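Local structure of ATP-dependent DNA helicase (Mycobacterium smegmatis, 5V9X) at residues A[284-288]-A[313-317]; A[307-311]-A[350-354]; A[369-373]-A[390-394]. The protein unwinds RNA:DNA hybrids as a helicase of 3'-to-5' polarity, tracking along single-stranded DNA and probably driven by ATP hydrolysis. All coordinates share one frame; numbering follows the deposited sequence.

Contact 1: A[284-288]-A[313-317]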
loop_
_atom_site.group_PDB
_atom_site.type_symbol
_atom_site.label_atom_id
_atom_site.label_comp_id
_atom_site.label_asym_id
_atom_site.label_seq_id
_atom_site.Cartn_x
_atom_site.Cartn_y
_atom_site.Cartn_z
ATOM N N VAL A 284 -26.112 7.930 -2.217
ATOM C CA VAL A 284 -26.855 8.475 -3.349
ATOM C C VAL A 284 -27.321 9.892 -3.039
ATOM O O VAL A 284 -27.284 10.778 -3.902
ATOM C CB VAL A 284 -28.031 7.550 -3.715
ATOM C CG1 VAL A 284 -28.823 8.126 -4.875
ATOM C CG2 VAL A 284 -27.518 6.163 -4.068
ATOM N N ASP A 285 -27.755 10.132 -1.797
ATOM C CA ASP A 285 -28.081 11.491 -1.374
ATOM C C ASP A 285 -26.891 12.424 -1.561
ATOM O O ASP A 285 -27.050 13.564 -2.015
ATOM C CB ASP A 285 -28.531 11.496 0.089
ATOM C CG ASP A 285 -29.903 10.878 0.288
ATOM O OD1 ASP A 285 -30.524 10.453 -0.708
ATOM O OD2 ASP A 285 -30.361 10.820 1.448
ATOM N N LEU A 286 -25.689 11.952 -1.228
ATOM C CA LEU A 286 -24.508 12.803 -1.333
ATOM C C LEU A 286 -24.076 12.980 -2.785
ATOM O O LEU A 286 -23.651 14.072 -3.179
ATOM C CB LEU A 286 -23.373 12.222 -0.491
ATOM C CG LEU A 286 -23.533 12.448 1.014
ATOM C CD1 LEU A 286 -22.591 11.558 1.812
ATOM C CD2 LEU A 286 -23.298 13.913 1.347
ATOM N N VAL A 287 -24.175 11.923 -3.594
ATOM C CA VAL A 287 -23.825 12.040 -5.009
ATOM C C VAL A 287 -24.784 12.990 -5.711
ATOM O O VAL A 287 -24.365 13.906 -6.427
ATOM C CB VAL A 287 -23.811 10.656 -5.683
ATOM C CG1 VAL A 287 -23.579 10.803 -7.178
ATOM C CG2 VAL A 287 -22.742 9.771 -5.067
ATOM N N GLU A 288 -26.090 12.787 -5.510
ATOM C CA GLU A 288 -27.089 13.651 -6.131
ATOM C C GLU A 288 -26.938 15.107 -5.710
ATOM O O GLU A 288 -27.412 15.998 -6.423
ATOM C CB GLU A 288 -28.497 13.149 -5.795
ATOM C CG GLU A 288 -28.876 11.840 -6.482
ATOM C CD GLU A 288 -30.252 11.332 -6.074
ATOM O OE1 GLU A 288 -30.791 11.806 -5.049
ATOM O OE2 GLU A 288 -30.794 10.455 -6.781
ATOM N N ILE A 313 -30.729 1.981 -6.688
ATOM C CA ILE A 313 -31.397 3.044 -5.944
ATOM C C ILE A 313 -31.743 4.201 -6.871
ATOM O O ILE A 313 -32.870 4.712 -6.862
ATOM C CB ILE A 313 -30.515 3.511 -4.774
ATOM C CG1 ILE A 313 -30.308 2.377 -3.775
ATOM C CG2 ILE A 313 -31.125 4.729 -4.094
ATOM C CD1 ILE A 313 -29.258 2.681 -2.752
ATOM N N HIS A 314 -30.777 4.628 -7.689
ATOM C CA HIS A 314 -30.991 5.773 -8.568
ATOM C C HIS A 314 -32.123 5.520 -9.555
ATOM O O HIS A 314 -32.876 6.439 -9.897
ATOM C CB HIS A 314 -29.697 6.105 -9.310
ATOM C CG HIS A 314 -29.845 7.197 -10.321
ATOM N ND1 HIS A 314 -29.831 6.961 -11.679
ATOM C CD2 HIS A 314 -30.016 8.531 -10.173
ATOM C CE1 HIS A 314 -29.984 8.103 -12.324
ATOM N NE2 HIS A 314 -30.100 9.073 -11.433
ATOM N N ALA A 315 -32.260 4.279 -10.025
ATOM C CA ALA A 315 -33.323 3.960 -10.971
ATOM C C ALA A 315 -34.693 4.056 -10.311
ATOM O O ALA A 315 -35.616 4.666 -10.863
ATOM C CB ALA A 315 -33.099 2.566 -11.556
ATOM N N GLU A 316 -34.841 3.457 -9.124
ATOM C CA GLU A 316 -36.118 3.500 -8.415
ATOM C C GLU A 316 -36.543 4.930 -8.109
ATOM O O GLU A 316 -37.742 5.229 -8.085
ATOM C CB GLU A 316 -36.022 2.681 -7.125
ATOM C CG GLU A 316 -37.227 2.792 -6.202
ATOM C CD GLU A 316 -38.485 2.189 -6.796
ATOM O OE1 GLU A 316 -38.368 1.336 -7.701
ATOM O OE2 GLU A 316 -39.593 2.572 -6.361
ATOM N N ARG A 317 -35.582 5.828 -7.890
ATOM C CA ARG A 317 -35.906 7.217 -7.601
ATOM C C ARG A 317 -36.238 8.021 -8.850
ATOM O O ARG A 317 -36.881 9.072 -8.738
ATOM C CB ARG A 317 -34.745 7.888 -6.867
ATOM C CG ARG A 317 -34.463 7.334 -5.486
ATOM C CD ARG A 317 -33.332 8.107 -4.834
ATOM N NE ARG A 317 -33.127 7.739 -3.437
ATOM C CZ ARG A 317 -32.258 8.343 -2.633
ATOM N NH1 ARG A 317 -31.516 9.342 -3.091
ATOM N NH2 ARG A 317 -32.128 7.951 -1.372
#

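Contact 2: A[307-311]-A[350-354]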
loop_
_atom_site.group_PDB
_atom_site.type_symbol
_atom_site.label_atom_id
_atom_site.label_comp_id
_atom_site.label_asym_id
_atom_site.label_seq_id
_atom_site.Cartn_x
_atom_site.Cartn_y
_atom_site.Cartn_z
ATOM N N THR A 307 -21.672 -0.389 -6.718
ATOM C CA THR A 307 -22.091 0.138 -8.012
ATOM C C THR A 307 -23.441 -0.433 -8.428
ATOM O O THR A 307 -24.289 0.286 -8.972
ATOM C CB THR A 307 -21.033 -0.164 -9.070
ATOM O OG1 THR A 307 -19.754 0.282 -8.604
ATOM C CG2 THR A 307 -21.367 0.543 -10.369
ATOM N N SER A 308 -23.662 -1.726 -8.177
ATOM C CA SER A 308 -24.971 -2.316 -8.433
ATOM C C SER A 308 -26.045 -1.652 -7.581
ATOM O O SER A 308 -27.130 -1.324 -8.076
ATOM C CB SER A 308 -24.934 -3.821 -8.161
ATOM O OG SER A 308 -23.826 -4.435 -8.797
ATOM N N ARG A 309 -25.755 -1.432 -6.298
ATOM C CA ARG A 309 -26.759 -0.884 -5.393
ATOM C C ARG A 309 -27.059 0.576 -5.715
ATOM O O ARG A 309 -28.227 0.972 -5.805
ATOM C CB ARG A 309 -26.292 -1.028 -3.945
ATOM C CG ARG A 309 -25.941 -2.447 -3.546
ATOM C CD ARG A 309 -27.146 -3.366 -3.619
ATOM N NE ARG A 309 -26.776 -4.747 -3.330
ATOM C CZ ARG A 309 -26.540 -5.668 -4.260
ATOM N NH1 ARG A 309 -26.646 -5.358 -5.546
ATOM N NH2 ARG A 309 -26.203 -6.899 -3.904
ATOM N N LEU A 310 -26.015 1.393 -5.888
ATOM C CA LEU A 310 -26.224 2.814 -6.152
ATOM C C LEU A 310 -27.034 3.028 -7.426
ATOM O O LEU A 310 -27.868 3.938 -7.495
ATOM C CB LEU A 310 -24.882 3.540 -6.237
ATOM C CG LEU A 310 -23.972 3.441 -5.008
ATOM C CD1 LEU A 310 -22.746 4.333 -5.165
ATOM C CD2 LEU A 310 -24.731 3.772 -3.729
ATOM N N ASN A 311 -26.812 2.190 -8.440
ATOM C CA ASN A 311 -27.607 2.297 -9.658
ATOM C C ASN A 311 -29.046 1.856 -9.417
ATOM O O ASN A 311 -29.986 2.516 -9.874
ATOM C CB ASN A 311 -26.964 1.477 -10.776
ATOM C CG ASN A 311 -25.670 2.088 -11.279
ATOM O OD1 ASN A 311 -25.455 3.295 -11.166
ATOM N ND2 ASN A 311 -24.800 1.256 -11.841
ATOM N N LEU A 350 -26.125 5.308 -16.318
ATOM C CA LEU A 350 -25.990 4.821 -14.955
ATOM C C LEU A 350 -25.450 5.929 -14.061
ATOM O O LEU A 350 -24.589 6.713 -14.471
ATOM C CB LEU A 350 -25.057 3.611 -14.913
ATOM C CG LEU A 350 -25.524 2.340 -15.619
ATOM C CD1 LEU A 350 -24.381 1.349 -15.740
ATOM C CD2 LEU A 350 -26.690 1.721 -14.870
ATOM N N LEU A 351 -25.968 6.003 -12.835
ATOM C CA LEU A 351 -25.468 7.006 -11.903
ATOM C C LEU A 351 -24.016 6.737 -11.535
ATOM O O LEU A 351 -23.211 7.671 -11.435
ATOM C CB LEU A 351 -26.334 7.045 -10.646
ATOM C CG LEU A 351 -25.909 8.108 -9.629
ATOM C CD1 LEU A 351 -26.330 9.500 -10.090
ATOM C CD2 LEU A 351 -26.448 7.802 -8.238
ATOM N N ALA A 352 -23.658 5.469 -11.341
ATOM C CA ALA A 352 -22.327 5.092 -10.897
ATOM C C ALA A 352 -21.767 4.000 -11.795
ATOM O O ALA A 352 -22.507 3.251 -12.439
ATOM C CB ALA A 352 -22.339 4.613 -9.436
ATOM N N ARG A 353 -20.440 3.919 -11.830
ATOM C CA ARG A 353 -19.746 2.875 -12.570
ATOM C C ARG A 353 -18.481 2.490 -11.814
ATOM O O ARG A 353 -17.918 3.292 -11.061
ATOM C CB ARG A 353 -19.411 3.313 -14.001
ATOM C CG ARG A 353 -20.539 3.079 -14.993
ATOM C CD ARG A 353 -20.044 3.175 -16.420
ATOM N NE ARG A 353 -19.818 4.557 -16.830
ATOM C CZ ARG A 353 -19.026 4.913 -17.836
ATOM N NH1 ARG A 353 -18.373 3.987 -18.526
ATOM N NH2 ARG A 353 -18.879 6.194 -18.146
ATOM N N ALA A 354 -18.040 1.254 -12.026
ATOM C CA ALA A 354 -16.920 0.696 -11.285
ATOM C C ALA A 354 -15.591 0.988 -11.972
ATOM O O ALA A 354 -15.508 1.103 -13.198
ATOM C CB ALA A 354 -17.091 -0.815 -11.119
#

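Contact 3: A[369-373]-A[390-394]. With ANP (phosphoaminophosphonic acid-adenylate ester), chain C.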
loop_
_atom_site.group_PDB
_atom_site.type_symbol
_atom_site.label_atom_id
_atom_site.label_comp_id
_atom_site.label_asym_id
_atom_site.label_seq_id
_atom_site.Cartn_x
_atom_site.Cartn_y
_atom_site.Cartn_z
ATOM N N ASP A 369 -12.495 8.862 -18.771
ATOM C CA ASP A 369 -12.819 9.953 -19.685
ATOM C C ASP A 369 -14.105 10.654 -19.266
ATOM O O ASP A 369 -14.162 11.889 -19.219
ATOM C CB ASP A 369 -12.924 9.423 -21.116
ATOM C CG ASP A 369 -12.882 10.532 -22.155
ATOM O OD1 ASP A 369 -13.722 11.456 -22.091
ATOM O OD2 ASP A 369 -11.997 10.482 -23.038
ATOM N N ASP A 370 -15.152 9.883 -18.958
ATOM C CA ASP A 370 -16.409 10.483 -18.526
ATOM C C ASP A 370 -16.295 11.139 -17.156
ATOM O O ASP A 370 -17.082 12.041 -16.847
ATOM C CB ASP A 370 -17.520 9.434 -18.521
ATOM C CG ASP A 370 -17.903 8.988 -19.917
ATOM O OD1 ASP A 370 -17.554 9.701 -20.882
ATOM O OD2 ASP A 370 -18.553 7.930 -20.051
ATOM N N LEU A 371 -15.341 10.706 -16.329
ATOM C CA LEU A 371 -15.073 11.394 -15.072
ATOM C C LEU A 371 -14.296 12.682 -15.305
ATOM O O LEU A 371 -14.567 13.701 -14.657
ATOM C CB LEU A 371 -14.303 10.475 -14.124
ATOM C CG LEU A 371 -13.993 10.996 -12.720
ATOM C CD1 LEU A 371 -15.277 11.255 -11.951
ATOM C CD2 LEU A 371 -13.111 10.010 -11.974
ATOM N N LYS A 372 -13.326 12.648 -16.223
ATOM C CA LYS A 372 -12.552 13.840 -16.549
ATOM C C LYS A 372 -13.446 14.974 -17.037
ATOM O O LYS A 372 -13.164 16.147 -16.765
ATOM C CB LYS A 372 -11.499 13.496 -17.606
ATOM C CG LYS A 372 -10.397 14.532 -17.776
ATOM C CD LYS A 372 -9.479 14.559 -16.566
ATOM C CE LYS A 372 -8.201 15.330 -16.842
ATOM N NZ LYS A 372 -7.242 15.223 -15.708
ATOM N N SER A 373 -14.530 14.648 -17.740
ATOM C CA SER A 373 -15.433 15.646 -18.297
ATOM C C SER A 373 -16.642 15.922 -17.411
ATOM O O SER A 373 -17.463 16.778 -17.756
ATOM C CB SER A 373 -15.905 15.207 -19.686
ATOM O OG SER A 373 -16.629 13.991 -19.613
ATOM N N ASP A 390 -6.201 14.152 -11.554
ATOM C CA ASP A 390 -6.620 15.548 -11.446
ATOM C C ASP A 390 -7.958 15.704 -12.165
ATOM O O ASP A 390 -8.029 16.189 -13.298
ATOM C CB ASP A 390 -5.549 16.472 -12.020
ATOM C CG ASP A 390 -5.990 17.915 -12.054
ATOM O OD1 ASP A 390 -6.405 18.436 -10.996
ATOM O OD2 ASP A 390 -5.924 18.529 -13.141
ATOM N N MET A 391 -9.028 15.286 -11.497
ATOM C CA MET A 391 -10.382 15.378 -12.034
ATOM C C MET A 391 -11.018 16.643 -11.470
ATOM O O MET A 391 -11.496 16.658 -10.333
ATOM C CB MET A 391 -11.187 14.135 -11.677
ATOM C CG MET A 391 -10.521 12.826 -12.068
ATOM S SD MET A 391 -10.358 12.639 -13.851
ATOM C CE MET A 391 -9.577 11.033 -13.969
ATOM N N GLY A 392 -11.028 17.707 -12.275
ATOM C CA GLY A 392 -11.534 18.997 -11.833
ATOM C C GLY A 392 -13.018 19.032 -11.530
ATOM O O GLY A 392 -13.491 20.025 -10.968
ATOM N N ALA A 393 -13.759 17.982 -11.884
ATOM C CA ALA A 393 -15.191 17.927 -11.630
ATOM C C ALA A 393 -15.544 17.227 -10.324
ATOM O O ALA A 393 -16.701 17.293 -9.900
ATOM C CB ALA A 393 -15.907 17.223 -12.787
ATOM N N VAL A 394 -14.587 16.565 -9.681
ATOM C CA VAL A 394 -14.856 15.826 -8.452
ATOM C C VAL A 394 -14.795 16.803 -7.281
ATOM O O VAL A 394 -13.733 17.346 -6.968
ATOM C CB VAL A 394 -13.866 14.671 -8.262
ATOM C CG1 VAL A 394 -14.151 13.937 -6.961
ATOM C CG2 VAL A 394 -13.934 13.717 -9.440
HETATM P PG ANP C . -1.422 15.314 -6.073
HETATM O O1G ANP C . -2.724 14.685 -5.691
HETATM O O2G ANP C . -0.667 14.389 -7.102
HETATM O O3G ANP C . -0.524 15.512 -4.783
HETATM P PB ANP C . -0.326 17.541 -7.295
HETATM O O1B ANP C . 0.499 16.578 -8.195
HETATM O O2B ANP C . 0.486 17.952 -6.116
HETATM N N3B ANP C . -1.740 16.807 -6.791
HETATM P PA ANP C . -1.188 18.663 -9.613
HETATM O O1A ANP C . -2.026 17.462 -9.857
HETATM O O2A ANP C . 0.092 18.701 -10.447
HETATM O O3A ANP C . -0.709 18.806 -8.109
HETATM O "O5'" ANP C . -2.041 19.971 -9.858
HETATM C "C5'" ANP C . -3.331 20.294 -9.238
HETATM C "C4'" ANP C . -4.165 21.080 -10.220
HETATM O "O4'" ANP C . -3.762 22.475 -10.228
HETATM C "C3'" ANP C . -4.001 20.619 -11.662
HETATM O "O3'" ANP C . -5.170 20.951 -12.395
HETATM C "C2'" ANP C . -2.831 21.476 -12.147
HETATM O "O2'" ANP C . -2.611 21.403 -13.565
HETATM C "C1'" ANP C . -3.182 22.810 -11.482
HETATM N N9 ANP C . -2.059 23.717 -11.224
HETATM C C8 ANP C . -0.715 23.461 -11.307
HETATM N N7 ANP C . 0.045 24.482 -10.990
HETATM C C5 ANP C . -0.862 25.485 -10.690
HETATM C C6 ANP C . -0.697 26.822 -10.281
HETATM N N6 ANP C . 0.493 27.399 -10.099
HETATM N N1 ANP C . -1.814 27.556 -10.065
HETATM C C2 ANP C . -3.007 26.981 -10.244
HETATM N N3 ANP C . -3.284 25.732 -10.627
HETATM C C4 ANP C . -2.162 25.031 -10.832
#

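Contact 1: A[284-288]-A[313-317]
The guanidinium of Arg317 lays one face over Val284 and offers its edge to two carboxylates, those of Asp285 and Glu288. The imidazole of His314 has Glu288 OE2 at its edge, near the ring plane, 4.0 Å from His314 CD2. At the guanidinium edge Asp285 OD1 receives NH1 of Arg317 at 2.8 Å, nearly along its own C-O axis and close to the guanidinium plane; NH2 of Arg317 adds a weak bond to the same oxygen. The carboxylate of Asp285 is turned 32° from the guanidinium. In the same salt-bridge network NH1 of Arg317 also makes a weak hydrogen bond to Glu288 OE1 (3.2 Å), whose carboxylate is turned 52° from the guanidinium. The Arg317 chain is extended from CG to NE, which carries its charge across to helix 276-288, while CG1 of Val284 lies 3.5 Å from Arg317 NH1. Behind the polar group Val284 CG2 meets Ile313 CG2 at 3.9 Å, an apolar touch in a surface contact. The short segments of helices 276-288 and 300-318 cross at -71°, their axes no closer than 11.7 Å, so long side chains do much of the bridging. Both helices belong to the second RecA-like domain: Leu286 packs on strands 394-400 and 424-429 of its parallel sheet, whereas Val284 and His314 both rest on Leu351 in the loop before strand 352-355.

Contact 2: A[307-311]-A[350-354]
Asn311 turns its carboxamide onto the backbone of Ala352 and bonds to both its N-H and its carbonyl. Its CG stands beside the backbone N (chi1 -70°), and a small chi2 of -25° leaves OD1 and ND2 both facing the start of the strand. Ala352 N donates to Asn311 OD1 at 2.8 Å in the carbonyl plane of the amide; in return Asn311 ND2 reaches Ala352 O at 3.1 Å. Ala352 O lies in the plane of the amide, whereas ND2 sits above the plane of that carbonyl. Two bonds to one residue would fix the rotation of the amide. Leu350 crosses it at about a right angle, its CD2 3.6 Å from Asn311 ND2. Helix 300-318 here runs almost antiparallel to strand 352-355, the edge strand of the second RecA-like sheet, as a helix does when it covers an alpha/beta sheet. One turn earlier, with OG1 of Thr307 beside the backbone N (chi1 -52°) and bonded to Ala303 O, the CG2 methyl falls anti to N and faces the strand, 3.6 Å from Arg353 CA. Leu310 CB meets Ala352 CB at 4.2 Å, and Leu310 also packs on Val380 of the adjoining strand. Arg353 points away from the helix and forms a salt bridge with Asp370.

Contact 3: A[369-373]-A[390-394]
Lys372 NZ donates to Asp390 O at 2.7 Å, coming from well above the carbonyl plane, and the AMP-PNP ribose hydroxyl O3' donates to Asp390 OD2 at 2.6 Å. CG of Lys372 is anti to the backbone N (chi1 -165°); the chain bends at chi2 (70°) and then runs extended, passing across Met391 at about a right angle with Lys372 CD 3.4 Å from Met391 SD. Leu371 sends CD2 to within 3.8 Å of Met391 CG and CD1 to the same distance from Val394 CG2, filling the apolar side of the contact. Ala393, in the type I turn from Met391 to Val394 that leads into strand 394-400, sets its CB near Leu371 O. Helix 361-372 thus packs against a loop of the second RecA-like domain that reaches the nucleotide site in the cleft between the two such domains, the arrangement of superfamily 2 helicases. Farther out, Asp390 OD1 is hydrogen-bonded to His418 ND1, and NE2 of that histidine is hydrogen-bonded to the nucleotide. Helix 107-116 of the first domain supplies Asp112, which forms a salt bridge with Lys372 NZ and takes the backbone N-H of Asp390, and Asn116, whose OD1 is a further acceptor for Lys372 NZ.

Overall arrangement
From the N-terminal side, helix 276-288 leads through strand 292-296 into helix 300-318, and contact 1 closes this excursion. Contact 2 opens on helix 300-318 before contact 1 has closed, so the two cross along the chain; it spans the partly unmodelled connection to strand 352-355. Their centres are 9 Å apart, and they touch through Leu351. Contact 3 follows in series, joining the end of helix 361-372 to the loop after strand 378-381. Contacts 2 and 3 are linked through Arg353 and Asp370. Together the three tie helices 276-288, 300-318 and 361-372 to the sheet of the second RecA-like domain and to the loop at the nucleotide.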